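Local coordinates for protein chorismatase (Streptomyces hygroscopicus, PDB 4BPS) that hydrolyses chorismate to a dihydroxycyclohexadiene carboxylic acid and pyruvate in the biosynthesis of the immunosuppressants FK506 and FK520, at residues M176-G181 against F241-A246; A208-H213 against L249-V254; T260-V265 against D334-I339; V293-V298 against T320-L325; Y299-E304 against T328-E333. One frame throughout, in Å; residues are numbered along the deposited sequence.

Interaction 1: M176-G181 against F241-A246; sequences MPAATG and FISATA. With 3EB (3-(2-carboxyethyl)benzoic acid), chain B.
A179 and S243 meet where two sheets of this YjgF-fold enzyme come together. Strand 178-184 is the outermost strand of one sheet, and strand 239-249 belongs to another. Their short segments run roughly the same way, at 37°. The side chain of S243 does the joining. Its CB rests 3.2 Å from the carbonyl oxygen O of A179. From there OG lies anti to the serine's own carbonyl carbon (chi1 -68°), which puts it beside the A179 amide. N of A179 donates to OG of S243 at 2.9 Å. The hydroxyl thus takes the place of a backbone acceptor, and OG also bonds to A227 O. One residue on, N of A244 returns a bond to O of A179 at 3.0 Å.

A178 turns its CB toward the other strand, 3.3 Å from S243 OG and against the CB of F241. Further along, the CB of A244 packs on T180, 3.5 Å from its OG1. That hydroxyl is itself held by E340 and R136. All the touching residues are buried.

The two strands also form part of the ligand pocket. A179, T180, G181 and A244 border the bound 3-(2-carboxyethyl)benzoic acid. From these two segments, backbone atoms come closest: O of A244 lies 3.4 Å from ring atom CAF, and N of G181 lies 3.4 Å from ring atom CAN.

Interaction 2: A208-H213 against L249-V254; sequences AVLTAH and LGHRTV
A208 offers its carbonyl O to N of G250, at 2.8 Å. V209 comes next and forms a single beta bridge with G250. Its CG1 lies anti to its own N (chi1 173°) and reaches to 3.5 Å from G250 O. The V209 side chain also packs on the substrate-binding R228. N of L210 then donates to O of G250 at 2.9 Å. G250 is therefore gripped on both its N and its O. It is the second residue of a type II' turn from L249 to R252, and its positive phi suits glycine. Beyond the bridge, the side chains of L210 and H251 run alongside each other. CD2 of L210 comes to 4.0 Å from CD2 of H251, at the ring edge. The ring's ND1 is bonded to Y219 OH. This is a surface contact between a loop and a hairpin turn. Two backbone bonds carry it, so it depends on the shape of the backbone, with one van der Waals touch from L210 to the histidine ring.

Interaction 3: T260-V265 against D334-I339; sequences TGQCEV and DLLVEI. With 3EB (3-(2-carboxyethyl)benzoic acid), chain B.
The strand that carries the active-site proton acceptor, E338, packs against helix 259-274, and Q262 makes the polar link to the chain leading into it. The carboxamide of Q262 uses both ends. Its OE1 accepts from N of L336 at 2.8 Å. Its NE2 donates to O of D334 at 3.0 Å, almost straight at 175°, with the oxygen in the amide plane. The two bonds fix the rotation of the amide and tell its O end from its N end. NE2 also bonds to H255 O. A water adds a further bond to OE1, 2.8 Å away, and gives another to V337 O. The side chain of L336 crosses Q262 at about a right angle, its CB beside OE1.

Strand 337-343 lies in the sheet of the YjgF fold between strands 239-249 and 296-300. Its residues 337-339 run 20° from the axis of helix residues 260-265. V337 and I339 point toward the helix. CG1 of V337 sits between its own N and carbonyl carbon (chi1 55°), which sets it 3.6 Å from N of C263 and 3.8 Å from CB of Q262. SG of C263 meets CD1 of I339 more loosely, at 4.3 Å. E338 points the other way, into the ligand pocket, with A244 and A246 beside it. Its OE2 lies 3.2 Å from CA of the bound 3-(2-carboxyethyl)benzoic acid.

Interaction 4: V293-V298 against T320-L325; sequences VDHLKV and TAAVAL
L296 and V323 pair in register as parallel neighbours in a beta-alpha-beta unit whose connecting element is helix 306-314. Backbone bonds run from L296 N to A322 O, from A324 N to L296 O and from V298 N to A324 O, each 2.9 Å. The tight part is at V298 and L325, under helix 306-314. CB of V298 lies 3.8 Å from CD1 of L325, the two side chains side by side. V323 is at the margin, where its CG1 meets CG2 of V298 at 4.0 Å. On the other face K297 and A324 touch F24 and F72, and K297 NZ is paired with E74 and E340.

The end near T320 faces solvent, and D294 there is partly exposed, but it is still gripped. A side chain replaces the backbone acceptor. D294 has CG anti to its N (chi1 -159°), and its OD1 accepts from N of A322 at 2.8 Å. The same OD1 takes N of H295, also at 2.8 Å, from above the carboxylate plane.

Interaction 5: Y299-E304 against T328-E333; sequences YVRRRE and TDIARE
R301 reaches to the 328-333 loop and lays its guanidinium between D329 and E333. O of E333 lies over one face, 3.0 Å above the plane, and D329 lies over the opposite face, both offset toward the rim. NH1 makes salt bridges to OD1 of D329 (3.4 Å) and OE1 of E333 (3.5 Å). Both oxygens lie well out of plane, so only charges meet. In the plane, a water accepts from NH1 and donates to E333 OE2. NH2 of R301 gives a weak bond to O of I330 at 3.1 Å.

The next shell sets the group in place. The chain bends at chi3 (-63°), which swings NE aside to bond to L335 O. NH2 bonds to N145 OD1. A second water joins R301 O to D329 OD1. N of T328 donates to V300 O at 3.0 Å. CD1 of I330 packs on CB of Y299 at 3.9 Å, and CG2 of T328 on ring atom CD1 of the same tyrosine.

The loop leads to the strand of the proton acceptor E338 and includes A331 of the ligand pocket. Strand 178-184 backs Y299, T328 and I330, helix 306-314 packs on V300, and strand 337-343 pairs with strand 296-300.

How the interactions relate
Interaction 1 is the most central and is fully buried. Interaction 3 is buried too, while interactions 4 and 5 are partly buried and interaction 2 lies at the surface. Interactions 1 and 2 adjoin along the chain, as strand 239-249 leads into the turn. Interactions 4 and 5 share strand 296-300. Strand 337-343 of interaction 3 sits between these, bonded through I339 O to T245 and through E338 O to Y299. Interactions 1 and 3 both reach the ligand, the first by backbone and small residues, the second by E338. Interaction 4 adds aliphatic packing in the sheet, and interaction 5 gathers charges around R301. R332 ties interaction 5 to interaction 2 through H251 O.

Interaction 1: M176-G181 against F241-A246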
# COMPACT_ATOMS: atom_id res chain seq x y z
N MSE A 176 4.07 5.57 11.25
CA MSE A 176 3.57 4.67 10.22
C MSE A 176 3.53 5.39 8.88
O MSE A 176 3.01 6.50 8.77
CB MSE A 176 2.19 4.11 10.56
CG MSE A 176 2.13 3.26 11.85
SE MSE A 176 3.40 1.78 11.91
CE MSE A 176 2.60 0.69 10.57
N PRO A 177 4.04 4.74 7.83
CA PRO A 177 4.19 5.43 6.54
C PRO A 177 2.94 5.31 5.68
O PRO A 177 1.85 4.92 6.15
CB PRO A 177 5.36 4.68 5.89
CG PRO A 177 5.16 3.27 6.40
CD PRO A 177 4.77 3.46 7.85
N ALA A 178 3.08 5.63 4.41
CA ALA A 178 2.04 5.47 3.43
C ALA A 178 1.49 4.03 3.49
O ALA A 178 2.25 3.07 3.73
CB ALA A 178 2.60 5.75 2.04
N ALA A 179 0.19 3.91 3.24
CA ALA A 179 -0.48 2.62 3.36
C ALA A 179 -1.60 2.46 2.35
O ALA A 179 -2.08 3.44 1.74
CB ALA A 179 -1.05 2.44 4.79
N THR A 180 -2.02 1.21 2.21
CA THR A 180 -3.25 0.82 1.53
C THR A 180 -3.98 -0.17 2.41
O THR A 180 -3.34 -1.05 2.99
CB THR A 180 -2.91 0.15 0.20
OG1 THR A 180 -2.30 1.14 -0.63
CG2 THR A 180 -4.13 -0.45 -0.50
N GLY A 181 -5.30 -0.02 2.52
CA GLY A 181 -6.18 -0.95 3.22
C GLY A 181 -7.33 -1.25 2.28
O GLY A 181 -8.27 -0.46 2.19
N PHE A 241 6.16 7.90 -2.09
CA PHE A 241 5.12 6.87 -2.12
C PHE A 241 3.81 7.48 -1.65
O PHE A 241 3.76 8.04 -0.54
CB PHE A 241 5.50 5.72 -1.19
CG PHE A 241 6.80 5.06 -1.55
CD1 PHE A 241 6.98 4.47 -2.79
CD2 PHE A 241 7.86 5.03 -0.66
CE1 PHE A 241 8.20 3.85 -3.13
CE2 PHE A 241 9.08 4.42 -0.98
CZ PHE A 241 9.23 3.81 -2.20
N ILE A 242 2.75 7.38 -2.47
CA ILE A 242 1.47 7.97 -2.12
C ILE A 242 0.54 6.84 -1.67
O ILE A 242 0.43 5.81 -2.34
CB ILE A 242 0.86 8.72 -3.31
CG1 ILE A 242 1.87 9.73 -3.91
CG2 ILE A 242 -0.42 9.43 -2.86
CD1 ILE A 242 1.59 10.06 -5.35
N SER A 243 -0.11 7.03 -0.53
CA SER A 243 -1.08 6.06 -0.02
C SER A 243 -2.22 5.84 -1.00
O SER A 243 -2.48 6.69 -1.86
CB SER A 243 -1.66 6.56 1.29
OG SER A 243 -0.64 6.55 2.26
N ALA A 244 -2.94 4.73 -0.82
CA ALA A 244 -4.26 4.64 -1.44
C ALA A 244 -5.06 5.85 -0.97
O ALA A 244 -5.12 6.13 0.24
CB ALA A 244 -4.93 3.36 -1.03
N THR A 245 -5.65 6.56 -1.93
CA THR A 245 -6.27 7.86 -1.70
C THR A 245 -7.73 7.82 -2.17
O THR A 245 -7.99 7.40 -3.30
CB THR A 245 -5.48 8.93 -2.46
OG1 THR A 245 -4.11 8.92 -2.03
CG2 THR A 245 -6.06 10.33 -2.18
N ALA A 246 -8.63 8.24 -1.28
CA ALA A 246 -10.06 8.14 -1.50
C ALA A 246 -10.71 9.51 -1.65
O ALA A 246 -10.09 10.56 -1.41
CB ALA A 246 -10.71 7.43 -0.31
C 3EB B . -9.10 6.63 4.15
O 3EB B . -9.32 6.41 5.34
CA 3EB B . -9.49 5.66 3.07
OAB 3EB B . -6.39 1.22 6.67
OAD 3EB B . -4.38 1.08 5.74
CAE 3EB B . -6.70 4.46 2.83
CAF 3EB B . -5.37 4.10 2.98
CAG 3EB B . -7.69 3.87 3.62
CAH 3EB B . -5.00 3.12 3.90
CAL 3EB B . -5.58 1.54 5.77
CAM 3EB B . -7.30 2.91 4.55
CAN 3EB B . -5.97 2.54 4.71
OXT 3EB B . -8.58 7.74 3.74
C2 3EB B . -9.16 4.20 3.45

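Interaction 2: A208-H213 against L249-V254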
# COMPACT_ATOMS: atom_id res chain seq x y z
N ALA A 208 -6.21 19.00 3.98
CA ALA A 208 -7.69 18.99 4.03
C ALA A 208 -8.24 17.61 4.39
O ALA A 208 -9.45 17.36 4.19
CB ALA A 208 -8.26 19.47 2.70
N VAL A 209 -7.38 16.73 4.92
CA VAL A 209 -7.81 15.39 5.29
C VAL A 209 -7.32 15.13 6.70
O VAL A 209 -6.16 15.39 7.03
CB VAL A 209 -7.29 14.32 4.30
CG1 VAL A 209 -7.60 12.91 4.78
CG2 VAL A 209 -7.94 14.55 2.91
N LEU A 210 -8.22 14.63 7.54
CA LEU A 210 -7.87 14.36 8.92
C LEU A 210 -6.87 13.21 9.01
O LEU A 210 -7.01 12.19 8.34
CB LEU A 210 -9.15 14.01 9.69
CG LEU A 210 -9.02 13.85 11.21
CD1 LEU A 210 -8.52 15.12 11.91
CD2 LEU A 210 -10.36 13.42 11.79
N THR A 211 -5.86 13.36 9.87
CA THR A 211 -4.91 12.28 10.14
C THR A 211 -5.66 11.02 10.57
O THR A 211 -6.55 11.08 11.44
CB THR A 211 -3.94 12.75 11.21
OG1 THR A 211 -3.16 13.81 10.65
CG2 THR A 211 -3.01 11.66 11.70
N ALA A 212 -5.32 9.90 9.94
CA ALA A 212 -6.10 8.66 10.09
C ALA A 212 -6.29 8.28 11.56
O ALA A 212 -7.41 7.94 11.97
CB ALA A 212 -5.45 7.53 9.28
N HIS A 213 -5.21 8.31 12.35
CA HIS A 213 -5.36 7.84 13.73
C HIS A 213 -6.07 8.84 14.62
O HIS A 213 -6.32 8.56 15.79
CB HIS A 213 -4.05 7.33 14.33
CG HIS A 213 -3.00 8.36 14.59
ND1 HIS A 213 -2.07 8.73 13.64
CD2 HIS A 213 -2.69 9.02 15.73
CE1 HIS A 213 -1.25 9.62 14.19
NE2 HIS A 213 -1.60 9.81 15.45
N LEU A 249 -13.07 14.25 2.42
CA LEU A 249 -12.66 15.60 2.83
C LEU A 249 -12.84 15.64 4.35
O LEU A 249 -13.88 15.24 4.89
CB LEU A 249 -13.37 16.70 2.02
CG LEU A 249 -12.96 16.73 0.51
CD1 LEU A 249 -13.82 17.74 -0.24
CD2 LEU A 249 -11.44 16.95 0.15
N GLY A 250 -11.81 16.05 5.07
CA GLY A 250 -11.78 15.88 6.52
C GLY A 250 -11.63 14.39 6.78
O GLY A 250 -10.67 13.78 6.28
N HIS A 251 -12.59 13.78 7.51
CA HIS A 251 -12.66 12.33 7.59
C HIS A 251 -13.82 11.78 6.75
O HIS A 251 -13.99 10.57 6.69
CB HIS A 251 -12.81 11.83 9.03
CG HIS A 251 -14.04 12.34 9.72
ND1 HIS A 251 -15.31 11.94 9.38
CD2 HIS A 251 -14.16 13.28 10.68
CE1 HIS A 251 -16.17 12.61 10.11
NE2 HIS A 251 -15.50 13.43 10.91
N ARG A 252 -14.62 12.65 6.18
CA ARG A 252 -15.90 12.25 5.62
C ARG A 252 -15.83 11.77 4.18
O ARG A 252 -15.23 12.43 3.33
CB ARG A 252 -16.81 13.50 5.61
CG ARG A 252 -17.79 13.75 6.72
CD ARG A 252 -18.94 14.67 6.15
NE ARG A 252 -19.34 14.24 4.78
CZ ARG A 252 -20.32 14.73 4.05
NH1 ARG A 252 -21.10 15.70 4.50
NH2 ARG A 252 -20.53 14.20 2.83
N THR A 253 -16.53 10.68 3.90
CA THR A 253 -16.79 10.29 2.53
C THR A 253 -17.58 11.42 1.87
O THR A 253 -18.59 11.89 2.43
CB THR A 253 -17.62 9.00 2.49
OG1 THR A 253 -16.83 7.97 3.07
CG2 THR A 253 -18.01 8.65 1.05
N VAL A 254 -17.17 11.83 0.68
CA VAL A 254 -17.92 12.80 -0.11
C VAL A 254 -18.41 12.15 -1.41
O VAL A 254 -18.05 11.01 -1.72
CB VAL A 254 -17.14 14.11 -0.34
CG1 VAL A 254 -16.90 14.82 0.99
CG2 VAL A 254 -15.87 13.85 -1.11

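Interaction 3: T260-V265 against D334-I339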
# COMPACT_ATOMS: atom_id res chain seq x y z
N THR A 260 -17.66 9.07 -10.20
CA THR A 260 -16.91 10.09 -10.91
C THR A 260 -16.44 11.18 -9.93
O THR A 260 -15.26 11.55 -9.91
CB THR A 260 -17.77 10.70 -12.02
OG1 THR A 260 -18.01 9.70 -13.01
CG2 THR A 260 -17.06 11.89 -12.69
N GLY A 261 -17.36 11.69 -9.12
CA GLY A 261 -17.01 12.71 -8.15
C GLY A 261 -15.99 12.22 -7.12
O GLY A 261 -15.02 12.91 -6.80
N GLN A 262 -16.17 10.98 -6.62
CA GLN A 262 -15.18 10.43 -5.70
C GLN A 262 -13.83 10.31 -6.36
O GLN A 262 -12.80 10.58 -5.73
CB GLN A 262 -15.60 9.08 -5.12
CG GLN A 262 -16.78 9.18 -4.15
CD GLN A 262 -16.98 7.92 -3.35
OE1 GLN A 262 -16.16 7.00 -3.35
NE2 GLN A 262 -18.09 7.86 -2.65
N CYS A 263 -13.79 9.88 -7.63
CA CYS A 263 -12.51 9.70 -8.31
C CYS A 263 -11.83 11.08 -8.50
O CYS A 263 -10.61 11.21 -8.30
CB CYS A 263 -12.75 9.02 -9.65
SG CYS A 263 -11.22 8.48 -10.47
N GLU A 264 -12.62 12.10 -8.86
CA GLU A 264 -12.06 13.45 -9.01
C GLU A 264 -11.48 13.96 -7.69
O GLU A 264 -10.40 14.55 -7.68
CB GLU A 264 -13.12 14.41 -9.55
CG GLU A 264 -13.58 14.12 -10.98
CD GLU A 264 -12.60 14.54 -12.07
OE1 GLU A 264 -11.51 15.02 -11.76
OE2 GLU A 264 -12.93 14.36 -13.26
N VAL A 265 -12.19 13.76 -6.58
CA VAL A 265 -11.68 14.20 -5.29
C VAL A 265 -10.47 13.38 -4.85
O VAL A 265 -9.53 13.91 -4.26
CB VAL A 265 -12.79 14.19 -4.21
CG1 VAL A 265 -12.22 14.45 -2.82
CG2 VAL A 265 -13.83 15.27 -4.57
N ASP A 334 -19.17 2.84 1.57
CA ASP A 334 -19.55 3.97 0.73
C ASP A 334 -18.43 4.61 -0.09
O ASP A 334 -18.69 5.55 -0.84
CB ASP A 334 -20.32 5.04 1.53
CG ASP A 334 -19.50 5.74 2.59
OD1 ASP A 334 -18.25 5.64 2.61
OD2 ASP A 334 -20.14 6.47 3.40
N LEU A 335 -17.21 4.08 0.03
CA LEU A 335 -16.13 4.47 -0.87
C LEU A 335 -16.17 3.56 -2.08
O LEU A 335 -16.26 2.33 -1.95
CB LEU A 335 -14.78 4.44 -0.16
CG LEU A 335 -14.64 5.46 0.98
CD1 LEU A 335 -13.34 5.22 1.75
CD2 LEU A 335 -14.71 6.91 0.46
N LEU A 336 -16.06 4.17 -3.25
CA LEU A 336 -16.30 3.50 -4.51
C LEU A 336 -15.06 3.32 -5.37
O LEU A 336 -15.07 2.58 -6.36
CB LEU A 336 -17.33 4.31 -5.32
CG LEU A 336 -18.64 4.59 -4.57
CD1 LEU A 336 -19.52 5.54 -5.37
CD2 LEU A 336 -19.37 3.30 -4.26
N VAL A 337 -13.99 4.05 -5.01
CA VAL A 337 -12.77 4.08 -5.82
C VAL A 337 -11.64 4.60 -4.96
O VAL A 337 -11.86 5.45 -4.07
CB VAL A 337 -12.97 4.99 -7.06
CG1 VAL A 337 -13.43 6.43 -6.68
CG2 VAL A 337 -11.70 5.03 -7.94
N GLU A 338 -10.42 4.10 -5.18
CA GLU A 338 -9.23 4.69 -4.58
C GLU A 338 -8.07 4.55 -5.55
O GLU A 338 -8.07 3.67 -6.41
CB GLU A 338 -8.82 3.98 -3.30
CG GLU A 338 -9.69 4.28 -2.14
CD GLU A 338 -9.10 3.68 -0.88
OE1 GLU A 338 -8.37 2.65 -0.98
OE2 GLU A 338 -9.35 4.21 0.21
N ILE A 339 -7.07 5.42 -5.39
CA ILE A 339 -5.91 5.42 -6.25
C ILE A 339 -4.65 5.53 -5.40
O ILE A 339 -4.58 6.37 -4.50
CB ILE A 339 -5.95 6.60 -7.24
CG1 ILE A 339 -7.28 6.64 -7.99
CG2 ILE A 339 -4.78 6.52 -8.22
CD1 ILE A 339 -8.18 7.74 -7.57
C 3EB B . -9.10 6.63 4.15
O 3EB B . -9.32 6.41 5.34
CA 3EB B . -9.49 5.66 3.07
OAB 3EB B . -6.39 1.22 6.67
OAD 3EB B . -4.38 1.08 5.74
CAE 3EB B . -6.70 4.46 2.83
CAF 3EB B . -5.37 4.10 2.98
CAG 3EB B . -7.69 3.87 3.62
CAH 3EB B . -5.00 3.12 3.90
CAL 3EB B . -5.58 1.54 5.77
CAM 3EB B . -7.30 2.91 4.55
CAN 3EB B . -5.97 2.54 4.71
OXT 3EB B . -8.58 7.74 3.74
C2 3EB B . -9.16 4.20 3.45
O HOH W 1 -13.41 7.20 -2.76

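Interaction 4: V293-V298 against T320-L325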
# COMPACT_ATOMS: atom_id res chain seq x y z
N VAL A 293 3.09 11.22 -11.50
CA VAL A 293 2.87 9.99 -10.75
C VAL A 293 2.89 8.81 -11.71
O VAL A 293 2.46 8.90 -12.87
CB VAL A 293 1.53 10.07 -9.95
CG1 VAL A 293 1.35 8.83 -9.09
CG2 VAL A 293 1.50 11.32 -9.08
N ASP A 294 3.41 7.68 -11.24
CA ASP A 294 3.52 6.49 -12.07
C ASP A 294 3.21 5.25 -11.21
O ASP A 294 3.05 5.34 -9.99
CB ASP A 294 4.94 6.44 -12.67
CG ASP A 294 5.06 5.58 -13.93
OD1 ASP A 294 4.11 4.90 -14.36
OD2 ASP A 294 6.20 5.58 -14.46
N HIS A 295 3.10 4.10 -11.88
CA HIS A 295 2.83 2.82 -11.23
C HIS A 295 1.63 2.94 -10.29
O HIS A 295 1.67 2.63 -9.09
CB HIS A 295 4.09 2.24 -10.59
CG HIS A 295 5.12 1.97 -11.63
ND1 HIS A 295 6.15 2.85 -11.90
CD2 HIS A 295 5.20 1.00 -12.58
CE1 HIS A 295 6.83 2.41 -12.94
NE2 HIS A 295 6.28 1.29 -13.37
N LEU A 296 0.54 3.39 -10.89
CA LEU A 296 -0.70 3.59 -10.17
C LEU A 296 -1.57 2.34 -10.18
O LEU A 296 -1.69 1.68 -11.21
CB LEU A 296 -1.49 4.75 -10.76
CG LEU A 296 -0.76 6.11 -10.72
CD1 LEU A 296 -0.17 6.48 -12.07
CD2 LEU A 296 -1.72 7.19 -10.25
N LYS A 297 -2.18 2.07 -9.04
CA LYS A 297 -3.25 1.09 -8.95
C LYS A 297 -4.53 1.83 -8.59
O LYS A 297 -4.52 2.67 -7.68
CB LYS A 297 -2.94 -0.01 -7.93
CG LYS A 297 -1.81 -0.92 -8.46
CD LYS A 297 -0.83 -1.35 -7.40
CE LYS A 297 -1.50 -2.15 -6.33
NZ LYS A 297 -0.61 -2.26 -5.11
N VAL A 298 -5.59 1.52 -9.32
CA VAL A 298 -6.88 2.18 -9.18
C VAL A 298 -7.88 1.08 -8.80
O VAL A 298 -8.16 0.20 -9.62
CB VAL A 298 -7.28 2.89 -10.49
CG1 VAL A 298 -8.66 3.55 -10.32
CG2 VAL A 298 -6.24 3.93 -10.88
N THR A 320 1.75 8.22 -20.39
CA THR A 320 2.84 7.25 -20.30
C THR A 320 2.87 6.54 -18.95
O THR A 320 3.71 5.66 -18.76
CB THR A 320 4.22 7.91 -20.57
OG1 THR A 320 4.38 9.03 -19.68
CG2 THR A 320 4.34 8.39 -22.04
N ALA A 321 2.00 6.91 -18.01
CA ALA A 321 2.01 6.28 -16.70
C ALA A 321 1.48 4.87 -16.80
O ALA A 321 0.51 4.62 -17.50
CB ALA A 321 1.16 7.10 -15.71
N ALA A 322 2.12 3.94 -16.08
CA ALA A 322 1.58 2.61 -15.89
C ALA A 322 0.42 2.70 -14.91
O ALA A 322 0.60 3.19 -13.79
CB ALA A 322 2.69 1.69 -15.37
N VAL A 323 -0.75 2.24 -15.34
CA VAL A 323 -1.97 2.32 -14.55
C VAL A 323 -2.67 0.97 -14.62
O VAL A 323 -2.84 0.42 -15.71
CB VAL A 323 -2.91 3.44 -15.07
CG1 VAL A 323 -4.14 3.53 -14.22
CG2 VAL A 323 -2.22 4.81 -15.09
N ALA A 324 -2.98 0.40 -13.47
CA ALA A 324 -3.68 -0.88 -13.39
C ALA A 324 -4.97 -0.69 -12.62
O ALA A 324 -4.96 -0.26 -11.47
CB ALA A 324 -2.82 -1.91 -12.68
N LEU A 325 -6.09 -1.04 -13.25
CA LEU A 325 -7.39 -1.00 -12.57
C LEU A 325 -7.69 -2.39 -12.01
O LEU A 325 -7.47 -3.39 -12.68
CB LEU A 325 -8.51 -0.54 -13.51
CG LEU A 325 -8.77 0.98 -13.50
CD1 LEU A 325 -7.59 1.72 -14.11
CD2 LEU A 325 -10.06 1.34 -14.22

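Interaction 5: Y299-E304 against T328-E333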
# COMPACT_ATOMS: atom_id res chain seq x y z
N TYR A 299 -8.35 1.11 -7.56
CA TYR A 299 -9.26 0.11 -7.04
C TYR A 299 -10.67 0.60 -7.21
O TYR A 299 -10.96 1.74 -6.83
CB TYR A 299 -8.98 -0.12 -5.57
CG TYR A 299 -7.54 -0.44 -5.22
CD1 TYR A 299 -6.99 -1.70 -5.45
CD2 TYR A 299 -6.71 0.51 -4.60
CE1 TYR A 299 -5.69 -2.01 -5.08
CE2 TYR A 299 -5.41 0.22 -4.21
CZ TYR A 299 -4.90 -1.06 -4.46
OH TYR A 299 -3.64 -1.42 -4.07
N VAL A 300 -11.54 -0.23 -7.80
CA VAL A 300 -12.90 0.19 -8.13
C VAL A 300 -13.88 -0.85 -7.63
O VAL A 300 -13.76 -2.05 -7.94
CB VAL A 300 -13.07 0.34 -9.67
CG1 VAL A 300 -14.46 0.84 -10.00
CG2 VAL A 300 -12.00 1.31 -10.24
N ARG A 301 -14.86 -0.41 -6.84
CA ARG A 301 -15.78 -1.33 -6.18
C ARG A 301 -16.70 -2.08 -7.14
O ARG A 301 -16.90 -3.30 -6.98
CB ARG A 301 -16.62 -0.55 -5.15
CG ARG A 301 -17.73 -1.40 -4.49
CD ARG A 301 -18.45 -0.61 -3.41
NE ARG A 301 -17.57 -0.24 -2.31
CZ ARG A 301 -17.26 -1.05 -1.29
NH1 ARG A 301 -17.80 -2.26 -1.19
NH2 ARG A 301 -16.38 -0.63 -0.38
N ARG A 302 -17.31 -1.36 -8.08
CA ARG A 302 -18.30 -1.95 -8.99
C ARG A 302 -17.74 -2.18 -10.38
O ARG A 302 -17.12 -1.29 -10.97
CB ARG A 302 -19.52 -1.03 -9.15
CG ARG A 302 -20.21 -0.68 -7.84
CD ARG A 302 -21.64 -0.19 -8.12
NE ARG A 302 -21.65 0.91 -9.08
CZ ARG A 302 -22.74 1.43 -9.64
NH1 ARG A 302 -23.95 0.95 -9.35
NH2 ARG A 302 -22.63 2.43 -10.53
N ARG A 303 -17.95 -3.38 -10.93
CA ARG A 303 -17.51 -3.67 -12.29
C ARG A 303 -18.05 -2.64 -13.28
O ARG A 303 -17.34 -2.20 -14.17
CB ARG A 303 -17.94 -5.10 -12.66
CG ARG A 303 -17.82 -5.49 -14.11
CD ARG A 303 -16.43 -5.34 -14.62
NE ARG A 303 -15.49 -6.18 -13.90
CZ ARG A 303 -14.17 -6.08 -14.04
NH1 ARG A 303 -13.65 -5.15 -14.85
NH2 ARG A 303 -13.36 -6.92 -13.38
N GLU A 304 -19.30 -2.22 -13.09
CA GLU A 304 -19.93 -1.30 -14.02
C GLU A 304 -19.33 0.10 -13.95
O GLU A 304 -19.64 0.93 -14.79
CB GLU A 304 -21.45 -1.25 -13.78
CG GLU A 304 -21.86 -0.67 -12.42
CD GLU A 304 -23.17 -1.25 -11.87
OE1 GLU A 304 -24.24 -0.98 -12.46
OE2 GLU A 304 -23.16 -1.96 -10.84
N THR A 328 -12.29 -4.41 -6.85
CA THR A 328 -12.27 -4.91 -5.48
C THR A 328 -12.85 -3.85 -4.54
O THR A 328 -12.98 -2.68 -4.91
CB THR A 328 -10.83 -5.31 -5.10
OG1 THR A 328 -10.87 -6.20 -3.99
CG2 THR A 328 -9.97 -4.08 -4.78
N ASP A 329 -13.23 -4.28 -3.35
CA ASP A 329 -13.87 -3.40 -2.38
C ASP A 329 -12.89 -2.46 -1.67
O ASP A 329 -11.67 -2.70 -1.65
CB ASP A 329 -14.60 -4.23 -1.33
CG ASP A 329 -15.89 -4.88 -1.86
OD1 ASP A 329 -16.29 -4.66 -3.01
OD2 ASP A 329 -16.55 -5.57 -1.08
N ILE A 330 -13.45 -1.39 -1.11
CA ILE A 330 -12.70 -0.35 -0.42
C ILE A 330 -12.99 -0.43 1.10
O ILE A 330 -13.97 -1.05 1.53
CB ILE A 330 -13.10 1.06 -0.96
CG1 ILE A 330 -13.36 1.03 -2.49
CG2 ILE A 330 -12.07 2.13 -0.54
CD1 ILE A 330 -12.13 0.74 -3.36
N ALA A 331 -12.16 0.22 1.92
CA ALA A 331 -12.25 0.08 3.38
C ALA A 331 -13.59 0.48 3.98
O ALA A 331 -13.96 -0.08 5.02
CB ALA A 331 -11.15 0.91 4.04
N ARG A 332 -14.29 1.46 3.37
CA ARG A 332 -15.67 1.78 3.76
C ARG A 332 -16.59 1.38 2.63
O ARG A 332 -16.27 1.61 1.46
CB ARG A 332 -15.89 3.29 3.96
CG ARG A 332 -14.98 3.92 4.96
CD ARG A 332 -15.21 5.40 5.01
NE ARG A 332 -14.28 6.02 5.94
CZ ARG A 332 -14.15 7.33 6.10
NH1 ARG A 332 -14.86 8.21 5.36
NH2 ARG A 332 -13.29 7.77 7.00
N GLU A 333 -17.75 0.82 2.97
CA GLU A 333 -18.75 0.44 1.97
C GLU A 333 -19.09 1.61 1.04
O GLU A 333 -19.25 1.39 -0.17
CB GLU A 333 -20.03 -0.10 2.62
CG GLU A 333 -21.14 -0.52 1.63
CD GLU A 333 -20.84 -1.84 0.90
OE1 GLU A 333 -20.06 -2.69 1.42
OE2 GLU A 333 -21.40 -2.03 -0.20
O HOH W 2 -15.61 -5.44 -5.60
O HOH W 3 -20.21 -3.29 -2.73